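Local coordinates for protein putative c-1-tetrahydrofolate synthase, cytoplasmic (Leishmania major, PDB 4A26) that probably acts as a bifunctional folate enzyme, oxidising 5,10-methylenetetrahydrofolate with a nicotinamide cofactor and hydrolysing the methenyl product in one-carbon metabolism, at residues Ile43-Arg48 with Glu76-Glu81; Asp123-Leu128 with Thr145-Lys150; Ala164-Val169 with Thr210-Ile215. One frame throughout, in Å; residues are numbered along the deposited sequence.

Interaction 1 of 3, residues Ile43-Arg48 with Glu76-Glu81; sequences IIVGQR and EDISQE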
ATOM      1  N   ILE A  43      22.973 -11.720  -3.737  1.00 31.35           N
ATOM      2  CA  ILE A  43      23.005 -13.092  -4.212  1.00 32.26           C
ATOM      3  C   ILE A  43      22.658 -13.089  -5.695  1.00 33.22           C
ATOM      4  O   ILE A  43      21.635 -12.547  -6.098  1.00 33.47           O
ATOM      5  CB  ILE A  43      22.021 -13.996  -3.438  1.00 32.53           C
ATOM      6  CG1 ILE A  43      22.392 -14.045  -1.955  1.00 32.31           C
ATOM      7  CG2 ILE A  43      22.048 -15.402  -3.997  1.00 33.34           C
ATOM      8  CD1 ILE A  43      21.399 -14.801  -1.095  1.00 32.81           C
ATOM      9  N   ILE A  44      23.537 -13.672  -6.501  1.00 34.17           N
ATOM     10  CA  ILE A  44      23.290 -13.855  -7.924  1.00 35.60           C
ATOM     11  C   ILE A  44      23.425 -15.343  -8.229  1.00 36.80           C
ATOM     12  O   ILE A  44      24.325 -16.011  -7.713  1.00 36.41           O
ATOM     13  CB  ILE A  44      24.259 -13.015  -8.798  1.00 35.96           C
ATOM     14  CG1 ILE A  44      23.855 -13.087 -10.273  1.00 37.79           C
ATOM     15  CG2 ILE A  44      25.700 -13.478  -8.626  1.00 36.18           C
ATOM     16  CD1 ILE A  44      24.776 -12.309 -11.192  1.00 38.94           C
ATOM     17  N   VAL A  45      22.508 -15.852  -9.050  1.00 38.33           N
ATOM     18  CA  VAL A  45      22.458 -17.266  -9.398  1.00 39.65           C
ATOM     19  C   VAL A  45      22.670 -17.414 -10.899  1.00 41.69           C
ATOM     20  O   VAL A  45      22.038 -16.724 -11.702  1.00 42.24           O
ATOM     21  CB  VAL A  45      21.114 -17.892  -8.985  1.00 40.04           C
ATOM     22  CG1 VAL A  45      21.025 -19.343  -9.453  1.00 41.46           C
ATOM     23  CG2 VAL A  45      20.936 -17.797  -7.479  1.00 38.24           C
ATOM     24  N   GLY A  46      23.565 -18.320 -11.272  1.00 43.11           N
ATOM     25  CA  GLY A  46      23.985 -18.448 -12.659  1.00 45.39           C
ATOM     26  C   GLY A  46      24.993 -17.373 -13.021  1.00 45.64           C
ATOM     27  O   GLY A  46      25.630 -16.793 -12.142  1.00 44.16           O
ATOM     28  N   GLN A  47      25.131 -17.108 -14.316  1.00 48.05           N
ATOM     29  CA  GLN A  47      26.216 -16.269 -14.829  1.00 49.01           C
ATOM     30  C   GLN A  47      25.760 -15.330 -15.955  1.00 50.72           C
ATOM     31  O   GLN A  47      26.505 -15.081 -16.904  1.00 52.26           O
ATOM     32  CB  GLN A  47      27.371 -17.166 -15.307  1.00 50.37           C
ATOM     33  CG  GLN A  47      28.160 -17.849 -14.183  1.00 49.11           C
ATOM     34  CD  GLN A  47      29.295 -16.989 -13.651  1.00 48.89           C
ATOM     35  OE1 GLN A  47      30.301 -16.777 -14.335  1.00 50.73           O
ATOM     36  NE2 GLN A  47      29.147 -16.495 -12.421  1.00 47.23           N
ATOM     37  N   ARG A  48      24.539 -14.808 -15.841  1.00 50.84           N
ATOM     38  CA  ARG A  48      24.035 -13.808 -16.789  1.00 52.45           C
ATOM     39  C   ARG A  48      24.907 -12.554 -16.740  1.00 52.20           C
ATOM     40  O   ARG A  48      25.171 -12.030 -15.657  1.00 50.33           O
ATOM     41  CB  ARG A  48      22.585 -13.425 -16.470  1.00 51.95           C
ATOM     42  CG  ARG A  48      21.540 -14.241 -17.202  1.00 54.22           C
ATOM     43  CD  ARG A  48      20.124 -13.808 -16.821  1.00 54.45           C
ATOM     44  NE  ARG A  48      19.228 -13.797 -17.982  1.00 57.49           N
ATOM     45  CZ  ARG A  48      18.853 -12.712 -18.664  1.00 58.27           C
ATOM     46  NH1 ARG A  48      19.270 -11.496 -18.317  1.00 56.92           N
ATOM     47  NH2 ARG A  48      18.038 -12.846 -19.707  1.00 60.58           N
ATOM     48  N   GLU A  76      24.139 -21.928 -11.678  1.00 43.21           N
ATOM     49  CA  GLU A  76      22.889 -21.696 -12.400  1.00 44.61           C
ATOM     50  C   GLU A  76      21.844 -22.782 -12.137  1.00 45.48           C
ATOM     51  O   GLU A  76      20.645 -22.515 -12.208  1.00 45.90           O
ATOM     52  CB  GLU A  76      23.169 -21.606 -13.904  1.00 46.70           C
ATOM     53  CG  GLU A  76      22.053 -20.980 -14.728  1.00 48.29           C
ATOM     54  CD  GLU A  76      22.583 -20.287 -15.966  1.00 50.40           C
ATOM     55  OE1 GLU A  76      23.087 -19.146 -15.836  1.00 49.16           O
ATOM     56  OE2 GLU A  76      22.520 -20.892 -17.060  1.00 52.87           O
ATOM     57  N   ASP A  77      22.309 -23.993 -11.830  1.00 45.87           N
ATOM     58  CA  ASP A  77      21.444 -25.172 -11.699  1.00 47.03           C
ATOM     59  C   ASP A  77      21.216 -25.578 -10.235  1.00 45.96           C
ATOM     60  O   ASP A  77      20.961 -26.747  -9.939  1.00 46.82           O
ATOM     61  CB  ASP A  77      22.038 -26.349 -12.498  1.00 48.63           C
ATOM     62  CG  ASP A  77      23.409 -26.799 -11.978  1.00 47.26           C
ATOM     63  OD1 ASP A  77      24.119 -25.995 -11.345  1.00 45.14           O
ATOM     64  OD2 ASP A  77      23.780 -27.966 -12.213  1.00 47.89           O
ATOM     65  N   ILE A  78      21.283 -24.605  -9.330  1.00 44.31           N
ATOM     66  CA  ILE A  78      21.260 -24.877  -7.889  1.00 43.29           C
ATOM     67  C   ILE A  78      19.839 -25.012  -7.334  1.00 43.90           C
ATOM     68  O   ILE A  78      18.887 -24.457  -7.891  1.00 44.63           O
ATOM     69  CB  ILE A  78      22.014 -23.771  -7.111  1.00 41.38           C
ATOM     70  CG1 ILE A  78      22.398 -24.254  -5.713  1.00 40.57           C
ATOM     71  CG2 ILE A  78      21.181 -22.494  -7.039  1.00 40.71           C
ATOM     72  CD1 ILE A  78      23.445 -23.406  -5.057  1.00 39.69           C
ATOM     73  N   SER A  79      19.714 -25.751  -6.231  1.00 43.82           N
ATOM     74  CA  SER A  79      18.431 -25.984  -5.572  1.00 44.57           C
ATOM     75  C   SER A  79      17.828 -24.709  -5.007  1.00 43.59           C
ATOM     76  O   SER A  79      18.549 -23.781  -4.646  1.00 42.16           O
ATOM     77  CB  SER A  79      18.604 -26.965  -4.415  1.00 44.58           C
ATOM     78  OG  SER A  79      19.093 -28.211  -4.861  1.00 46.42           O
ATOM     79  N   GLN A  80      16.500 -24.682  -4.922  1.00 44.65           N
ATOM     80  CA  GLN A  80      15.791 -23.662  -4.160  1.00 44.02           C
ATOM     81  C   GLN A  80      16.246 -23.707  -2.703  1.00 43.12           C
ATOM     82  O   GLN A  80      16.560 -22.671  -2.114  1.00 41.65           O
ATOM     83  CB  GLN A  80      14.281 -23.902  -4.231  1.00 45.85           C
ATOM     84  CG  GLN A  80      13.429 -22.854  -3.523  1.00 45.60           C
ATOM     85  CD  GLN A  80      13.338 -21.556  -4.291  1.00 45.11           C
ATOM     86  OE1 GLN A  80      13.150 -21.556  -5.507  1.00 46.26           O
ATOM     87  NE2 GLN A  80      13.462 -20.438  -3.584  1.00 43.93           N
ATOM     88  N   GLU A  81      16.276 -24.914  -2.134  1.00 44.05           N
ATOM     89  CA  GLU A  81      16.665 -25.112  -0.732  1.00 43.70           C
ATOM     90  C   GLU A  81      18.034 -24.488  -0.464  1.00 41.65           C
ATOM     91  O   GLU A  81      18.202 -23.743   0.501  1.00 40.87           O
ATOM     92  CB  GLU A  81      16.688 -26.608  -0.369  1.00 45.17           C
ATOM     93  CG  GLU A  81      16.139 -26.955   1.031  1.00 47.05           C
ATOM     94  CD  GLU A  81      17.005 -26.442   2.184  1.00 47.05           C
ATOM     95  OE1 GLU A  81      17.016 -25.214   2.431  1.00 46.48           O
ATOM     96  OE2 GLU A  81      17.654 -27.272   2.864  1.00 47.82           O
TER

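Interaction 2 of 3, residues Asp123-Leu128 with Thr145-Lys150; sequences DADALL and TPCTAK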
ATOM      1  N   ASP A 123      15.856  -6.235   4.198  1.00 33.88           N
ATOM      2  CA  ASP A 123      15.262  -6.221   2.862  1.00 33.99           C
ATOM      3  C   ASP A 123      15.548  -4.892   2.154  1.00 33.23           C
ATOM      4  O   ASP A 123      14.669  -4.040   2.024  1.00 33.64           O
ATOM      5  CB  ASP A 123      13.753  -6.475   2.987  1.00 35.28           C
ATOM      6  CG  ASP A 123      13.023  -6.435   1.656  1.00 35.71           C
ATOM      7  OD1 ASP A 123      13.640  -6.692   0.605  1.00 36.35           O
ATOM      8  OD2 ASP A 123      11.809  -6.154   1.664  1.00 36.94           O
ATOM      9  N   ALA A 124      16.777  -4.737   1.674  1.00 35.86           N
ATOM     10  CA  ALA A 124      17.252  -3.465   1.115  1.00 34.39           C
ATOM     11  C   ALA A 124      16.448  -2.944  -0.087  1.00 33.30           C
ATOM     12  O   ALA A 124      16.364  -1.730  -0.292  1.00 32.20           O
ATOM     13  CB  ALA A 124      18.731  -3.576   0.747  1.00 34.65           C
ATOM     14  N   ASP A 125      15.881  -3.847  -0.883  1.00 33.93           N
ATOM     15  CA  ASP A 125      15.048  -3.447  -2.028  1.00 33.11           C
ATOM     16  C   ASP A 125      13.579  -3.208  -1.645  1.00 32.74           C
ATOM     17  O   ASP A 125      12.818  -2.636  -2.432  1.00 32.04           O
ATOM     18  CB  ASP A 125      15.143  -4.476  -3.170  1.00 34.18           C
ATOM     19  CG  ASP A 125      16.206  -4.117  -4.209  1.00 34.20           C
ATOM     20  OD1 ASP A 125      16.370  -2.908  -4.500  1.00 33.12           O
ATOM     21  OD2 ASP A 125      16.857  -5.049  -4.747  1.00 34.78           O
ATOM     22  N   ALA A 126      13.188  -3.631  -0.444  1.00 33.36           N
ATOM     23  CA  ALA A 126      11.815  -3.463   0.038  1.00 33.42           C
ATOM     24  C   ALA A 126      10.823  -4.270  -0.797  1.00 33.99           C
ATOM     25  O   ALA A 126       9.755  -3.767  -1.161  1.00 33.74           O
ATOM     26  CB  ALA A 126      11.429  -1.994   0.044  1.00 31.97           C
ATOM     27  N   LEU A 127      11.186  -5.517  -1.091  1.00 34.97           N
ATOM     28  CA  LEU A 127      10.377  -6.407  -1.931  1.00 35.97           C
ATOM     29  C   LEU A 127       9.409  -7.293  -1.129  1.00 37.69           C
ATOM     30  O   LEU A 127       8.501  -7.893  -1.702  1.00 38.59           O
ATOM     31  CB  LEU A 127      11.295  -7.287  -2.789  1.00 36.80           C
ATOM     32  CG  LEU A 127      12.032  -6.548  -3.908  1.00 35.31           C
ATOM     33  CD1 LEU A 127      13.273  -7.314  -4.348  1.00 36.36           C
ATOM     34  CD2 LEU A 127      11.104  -6.289  -5.089  1.00 34.74           C
ATOM     35  N   LEU A 128       9.617  -7.379   0.183  1.00 38.12           N
ATOM     36  CA  LEU A 128       8.746  -8.160   1.060  1.00 40.23           C
ATOM     37  C   LEU A 128       7.386  -7.478   1.212  1.00 39.96           C
ATOM     38  O   LEU A 128       7.318  -6.249   1.260  1.00 38.23           O
ATOM     39  CB  LEU A 128       9.384  -8.331   2.444  1.00 41.09           C
ATOM     40  CG  LEU A 128      10.525  -9.341   2.576  1.00 42.06           C
ATOM     41  CD1 LEU A 128      11.172  -9.224   3.937  1.00 42.24           C
ATOM     42  CD2 LEU A 128      10.021 -10.751   2.357  1.00 44.24           C
ATOM     43  N   THR A 145      12.219   1.886   1.879  1.00 32.16           N
ATOM     44  CA  THR A 145      11.315   2.221   0.779  1.00 31.05           C
ATOM     45  C   THR A 145      11.962   1.730  -0.510  1.00 30.15           C
ATOM     46  O   THR A 145      13.191   1.670  -0.585  1.00 30.14           O
ATOM     47  CB  THR A 145      11.061   3.744   0.684  1.00 30.33           C
ATOM     48  OG1 THR A 145      12.255   4.461   1.035  1.00 30.47           O
ATOM     49  CG2 THR A 145       9.949   4.153   1.627  1.00 31.41           C
ATOM     50  N   PRO A 146      11.148   1.358  -1.521  1.00 29.57           N
ATOM     51  CA  PRO A 146      11.712   0.930  -2.799  1.00 29.18           C
ATOM     52  C   PRO A 146      12.604   2.006  -3.403  1.00 28.22           C
ATOM     53  O   PRO A 146      12.202   3.162  -3.489  1.00 27.40           O
ATOM     54  CB  PRO A 146      10.474   0.689  -3.668  1.00 29.14           C
ATOM     55  CG  PRO A 146       9.414   0.373  -2.719  1.00 29.80           C
ATOM     56  CD  PRO A 146       9.683   1.212  -1.508  1.00 29.85           C
ATOM     57  N   CYS A 147      13.804   1.608  -3.815  1.00 28.58           N
ATOM     58  CA  CYS A 147      14.855   2.544  -4.201  1.00 28.30           C
ATOM     59  C   CYS A 147      14.417   3.563  -5.241  1.00 27.66           C
ATOM     60  O   CYS A 147      14.369   4.759  -4.945  1.00 27.37           O
ATOM     61  CB  CYS A 147      16.073   1.779  -4.706  1.00 29.07           C
ATOM     62  SG  CYS A 147      16.791   0.721  -3.449  1.00 30.37           S
ATOM     63  N   THR A 148      14.094   3.099  -6.447  1.00 27.80           N
ATOM     64  CA  THR A 148      13.703   4.005  -7.527  1.00 27.40           C
ATOM     65  C   THR A 148      12.574   4.928  -7.075  1.00 26.72           C
ATOM     66  O   THR A 148      12.612   6.133  -7.321  1.00 26.48           O
ATOM     67  CB  THR A 148      13.283   3.245  -8.798  1.00 27.85           C
ATOM     68  OG1 THR A 148      14.383   2.462  -9.266  1.00 28.70           O
ATOM     69  CG2 THR A 148      12.864   4.211  -9.896  1.00 27.52           C
ATOM     70  N   ALA A 149      11.593   4.355  -6.384  1.00 26.84           N
ATOM     71  CA  ALA A 149      10.463   5.122  -5.860  1.00 26.38           C
ATOM     72  C   ALA A 149      10.945   6.244  -4.946  1.00 26.23           C
ATOM     73  O   ALA A 149      10.587   7.405  -5.145  1.00 26.05           O
ATOM     74  CB  ALA A 149       9.503   4.203  -5.116  1.00 26.65           C
ATOM     75  N   LYS A 150      11.770   5.896  -3.962  1.00 26.63           N
ATOM     76  CA  LYS A 150      12.265   6.870  -2.986  1.00 26.92           C
ATOM     77  C   LYS A 150      13.106   7.961  -3.661  1.00 26.67           C
ATOM     78  O   LYS A 150      13.002   9.137  -3.310  1.00 26.82           O
ATOM     79  CB  LYS A 150      13.078   6.174  -1.888  1.00 27.65           C
ATOM     80  CG  LYS A 150      13.366   7.051  -0.668  1.00 29.25           C
ATOM     81  CD  LYS A 150      14.573   6.555   0.121  1.00 31.24           C
ATOM     82  CE  LYS A 150      14.642   7.160   1.517  1.00 33.34           C
ATOM     83  NZ  LYS A 150      15.739   6.540   2.326  1.00 35.41           N
TER

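Interaction 3 of 3, residues Ala164-Val169 with Thr210-Ile215; sequences AGKRAV and TADIVI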
ATOM      1  N   ALA A 164       3.352  18.725  -0.828  1.00 30.76           N
ATOM      2  CA  ALA A 164       2.170  18.955   0.013  1.00 32.24           C
ATOM      3  C   ALA A 164       1.219  19.987  -0.598  1.00 32.88           C
ATOM      4  O   ALA A 164       1.641  21.081  -0.967  1.00 33.70           O
ATOM      5  CB  ALA A 164       2.589  19.396   1.398  1.00 34.18           C
ATOM      6  N   GLY A 165      -0.059  19.629  -0.703  1.00 32.88           N
ATOM      7  CA  GLY A 165      -1.086  20.530  -1.229  1.00 33.59           C
ATOM      8  C   GLY A 165      -1.204  20.557  -2.744  1.00 32.27           C
ATOM      9  O   GLY A 165      -2.019  21.305  -3.302  1.00 32.70           O
ATOM     10  N   LYS A 166      -0.407  19.731  -3.416  1.00 30.81           N
ATOM     11  CA  LYS A 166      -0.357  19.724  -4.872  1.00 29.95           C
ATOM     12  C   LYS A 166      -1.130  18.540  -5.447  1.00 29.05           C
ATOM     13  O   LYS A 166      -1.429  17.575  -4.737  1.00 29.17           O
ATOM     14  CB  LYS A 166       1.097  19.681  -5.349  1.00 29.39           C
ATOM     15  CG  LYS A 166       1.988  20.783  -4.762  1.00 30.89           C
ATOM     16  CD  LYS A 166       1.511  22.175  -5.157  1.00 31.83           C
ATOM     17  CE  LYS A 166       2.499  23.243  -4.730  1.00 33.50           C
ATOM     18  NZ  LYS A 166       2.181  24.567  -5.337  1.00 35.05           N
ATOM     19  N   ARG A 167      -1.465  18.636  -6.731  1.00 28.40           N
ATOM     20  CA  ARG A 167      -2.091  17.540  -7.451  1.00 27.70           C
ATOM     21  C   ARG A 167      -0.990  16.780  -8.180  1.00 26.69           C
ATOM     22  O   ARG A 167      -0.062  17.383  -8.714  1.00 26.73           O
ATOM     23  CB  ARG A 167      -3.136  18.070  -8.434  1.00 28.06           C
ATOM     24  CG  ARG A 167      -4.207  18.931  -7.770  1.00 29.86           C
ATOM     25  CD  ARG A 167      -5.085  19.683  -8.759  1.00 30.64           C
ATOM     26  NE  ARG A 167      -6.194  18.863  -9.240  1.00 31.66           N
ATOM     27  CZ  ARG A 167      -7.336  19.338  -9.746  1.00 33.56           C
ATOM     28  NH1 ARG A 167      -7.553  20.649  -9.852  1.00 34.77           N
ATOM     29  NH2 ARG A 167      -8.278  18.491 -10.149  1.00 33.78           N
ATOM     30  N   ALA A 168      -1.086  15.454  -8.180  1.00 26.13           N
ATOM     31  CA  ALA A 168      -0.066  14.603  -8.786  1.00 25.29           C
ATOM     32  C   ALA A 168      -0.705  13.490  -9.599  1.00 24.99           C
ATOM     33  O   ALA A 168      -1.754  12.956  -9.230  1.00 25.58           O
ATOM     34  CB  ALA A 168       0.835  14.009  -7.706  1.00 25.24           C
ATOM     35  N   VAL A 169      -0.059  13.137 -10.704  1.00 24.39           N
ATOM     36  CA  VAL A 169      -0.481  12.001 -11.508  1.00 24.28           C
ATOM     37  C   VAL A 169       0.699  11.057 -11.693  1.00 23.84           C
ATOM     38  O   VAL A 169       1.757  11.469 -12.147  1.00 23.63           O
ATOM     39  CB  VAL A 169      -1.019  12.449 -12.873  1.00 24.72           C
ATOM     40  CG1 VAL A 169      -1.320  11.247 -13.752  1.00 24.88           C
ATOM     41  CG2 VAL A 169      -2.265  13.308 -12.687  1.00 24.86           C
ATOM     42  N   THR A 210      -4.292  19.261 -14.865  1.00 29.12           N
ATOM     43  CA  THR A 210      -4.166  19.978 -13.596  1.00 29.00           C
ATOM     44  C   THR A 210      -3.037  19.448 -12.700  1.00 27.93           C
ATOM     45  O   THR A 210      -2.921  19.866 -11.550  1.00 27.94           O
ATOM     46  CB  THR A 210      -5.489  19.927 -12.814  1.00 29.34           C
ATOM     47  OG1 THR A 210      -5.739  18.585 -12.382  1.00 29.64           O
ATOM     48  CG2 THR A 210      -6.645  20.407 -13.685  1.00 30.23           C
ATOM     49  N   ALA A 211      -2.198  18.561 -13.234  1.00 27.10           N
ATOM     50  CA  ALA A 211      -1.150  17.907 -12.446  1.00 26.23           C
ATOM     51  C   ALA A 211       0.054  18.814 -12.244  1.00 26.48           C
ATOM     52  O   ALA A 211       0.770  19.130 -13.197  1.00 26.70           O
ATOM     53  CB  ALA A 211      -0.708  16.613 -13.113  1.00 25.74           C
ATOM     54  N   ASP A 212       0.275  19.217 -10.995  1.00 26.41           N
ATOM     55  CA  ASP A 212       1.450  19.993 -10.620  1.00 26.82           C
ATOM     56  C   ASP A 212       2.709  19.132 -10.677  1.00 26.29           C
ATOM     57  O   ASP A 212       3.812  19.630 -10.914  1.00 26.91           O
ATOM     58  CB  ASP A 212       1.266  20.574  -9.221  1.00 27.38           C
ATOM     59  CG  ASP A 212       0.161  21.610  -9.170  1.00 28.44           C
ATOM     60  OD1 ASP A 212       0.307  22.656  -9.836  1.00 29.28           O
ATOM     61  OD2 ASP A 212      -0.854  21.380  -8.478  1.00 28.53           O
ATOM     62  N   ILE A 213       2.530  17.836 -10.451  1.00 25.49           N
ATOM     63  CA  ILE A 213       3.610  16.866 -10.527  1.00 25.08           C
ATOM     64  C   ILE A 213       3.171  15.737 -11.466  1.00 24.97           C
ATOM     65  O   ILE A 213       1.984  15.411 -11.538  1.00 25.05           O
ATOM     66  CB  ILE A 213       3.956  16.332  -9.114  1.00 24.77           C
ATOM     67  CG1 ILE A 213       4.439  17.499  -8.230  1.00 25.34           C
ATOM     68  CG2 ILE A 213       4.998  15.221  -9.187  1.00 23.68           C
ATOM     69  CD1 ILE A 213       4.822  17.116  -6.821  1.00 24.84           C
ATOM     70  N   VAL A 214       4.119  15.170 -12.208  1.00 25.05           N
ATOM     71  CA  VAL A 214       3.829  14.062 -13.114  1.00 25.07           C
ATOM     72  C   VAL A 214       4.971  13.063 -13.084  1.00 25.15           C
ATOM     73  O   VAL A 214       6.138  13.432 -13.274  1.00 25.60           O
ATOM     74  CB  VAL A 214       3.647  14.525 -14.570  1.00 25.90           C
ATOM     75  CG1 VAL A 214       3.348  13.330 -15.462  1.00 25.94           C
ATOM     76  CG2 VAL A 214       2.541  15.566 -14.680  1.00 26.28           C
ATOM     77  N   ILE A 215       4.626  11.799 -12.852  1.00 24.91           N
ATOM     78  CA  ILE A 215       5.601  10.722 -12.809  1.00 24.87           C
ATOM     79  C   ILE A 215       5.289   9.792 -13.973  1.00 25.55           C
ATOM     80  O   ILE A 215       4.253   9.126 -13.982  1.00 25.64           O
ATOM     81  CB  ILE A 215       5.546   9.957 -11.466  1.00 24.46           C
ATOM     82  CG1 ILE A 215       5.463  10.927 -10.282  1.00 24.23           C
ATOM     83  CG2 ILE A 215       6.771   9.083 -11.297  1.00 24.80           C
ATOM     84  CD1 ILE A 215       6.606  11.908 -10.213  1.00 24.08           C
TER

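Interaction 1 of 3, residues Ile43-Arg48 with Glu76-Glu81
Val45, the last residue of strand 39-45, turns one branch of its side chain to Ile78: CG1 of Val45 lies 4.0 Å from CG2 of Ile78, and the two side chains cross at about a right angle. The first torsion of Val45 sets that methyl anti to the backbone N (chi1 175°). On Ile78 the touching atom is the methyl of the shorter branch, CG2, which lies between the backbone N and the carbonyl carbon. The same CG1 of Val45 reaches CA of Glu76 at 4.2 Å, so one methyl touches two residues of the facing loop. Leu83 of helix 80-91 and Leu74 of strand 68-74 also pack on Val45 and continue its apolar surroundings.

The setting is the parallel α/β sheet of the catalytic domain. Strand 39-45, helix 49-64 and strand 68-74 form a beta-alpha-beta unit, and the contact brings together the chain leaving the carboxyl ends of its two adjacent strands.

Gly46 follows, with a positive phi of 79°, a backbone shape that by itself favours glycine. Glu76 lies alongside: CB of Glu76 is 3.5 Å from CA of Gly46, and the extended chain beyond carries the carboxylate on to the next residue. There the backbone N of Gln47 donates to OE1 of Glu76 over 3.3 Å, meeting the oxygen nearly in line with its C-O bond. The side chain of Gln47 leads off instead to Glu73, by a weak hydrogen bond from NE2. Arg48 occupies the N-cap position of helix 49-64, and its guanidinium pairs with Asp50 in a salt bridge.

Interaction 2 of 3, residues Asp123-Leu128 with Thr145-Lys150
Ala126 points its CB at Pro146, meeting the ring on its nitrogen side: CB lies 3.7 Å from N and 4.0 Å from CD of Pro146. The same methyl rests 3.8 Å from the carbonyl carbon of Thr145, and thus covers the peptide link leading into the proline. Ala126 closes a type I turn that begins at Asp123. In that turn Asp125 starts off away from the facing segment, yet its carboxylate swings back, bringing OD1 to 3.8 Å from SG of Cys147. Cys147, in the first turn of helix 147-159, holds SG anti to its carbonyl carbon (chi1 -62°), and the sulfur also lies 4.0 Å from O of Ala124.

Asp123 braces the turn from within, its OD2 accepting the N-H of Leu128 at 2.9 Å. Helix 279-297 bridges the two segments, for ND2 of Asn288 is hydrogen-bonded to O of both Ala124 and Thr145. The contact therefore joins the loop before helix 129-136 to the start of helix 147-159, consistent with a position between the two family regions. Chemically, the two segments meet by van der Waals contact, and Asn288 gives both a common hydrogen-bond partner.

Interaction 3 of 3, residues Ala164-Val169 with Thr210-Ile215
Arg167 lays its side chain across Thr210. CB of Arg167 starts 3.6 Å from O of Thr210, with OD2 of Asp212 a little farther off. CG runs past the same carbonyl, and CD approaches it again at 3.5 Å. A bend at chi3 (85°) then turns the chain from the extended path, and OG1 of Thr210 comes to lie over one face of the guanidinium, 3.1 Å above the plane and over its centre. NE and NH2 are near this hydroxyl, but the angles are too poor for hydrogen bonds. The tip belongs to the dimer: NH2 of Arg167 forms a salt bridge with Asp206 of the second subunit, and Tyr207 of that subunit makes a cation-pi contact.

Strands 167-171 and 213-216 run as parallel neighbours in the Rossmann-type sheet of the NAD(P)-binding domain. O of Arg167 accepts N-H of Ile213, and O of Val169 accepts N-H of Ile215 over 3.0 Å; between these bonds, N of Val169 donates to O of Ile213. Ala168 and Ile213 share one sheet face, their CB atoms 4.1 Å apart. Val169 faces the other side, and its CG2 packs 3.7 Å from CB of Ala211 in the loop before strand 213-216.

At the strand entrance, N of Arg167 meets OD2 of Asp212 in a weak bond of 3.3 Å, while OD1 of Asp212 binds Lys230 in a salt bridge. The aspartate thus divides its oxygens between a backbone N-H and a lysine, and the arginine charge, probably balanced mainly by Asp206 of the second subunit, ties the start of this strand to that subunit.

Overall arrangement
From the N terminus, interaction 1 comes first: it closes a loop through helix 49-64 and strand 68-74 at the carboxyl end of the catalytic-domain sheet. Interaction 2 opens later and closes round helix 129-136, its two segments falling in the two different family regions. Helix 147-159 then leads to strand 167-171, and interaction 3 spans helix 178-187, strand 191-195 and helix 201-209 within the Rossmann-type domain. The three are in series; none nests in or crosses another. Interactions 1 and 3 lie on opposite sides of the chain's centre, their own centres about 42 Å apart, while the centre of interaction 2 is about 22 Å from that of interaction 1 and about 23 Å from that of interaction 3.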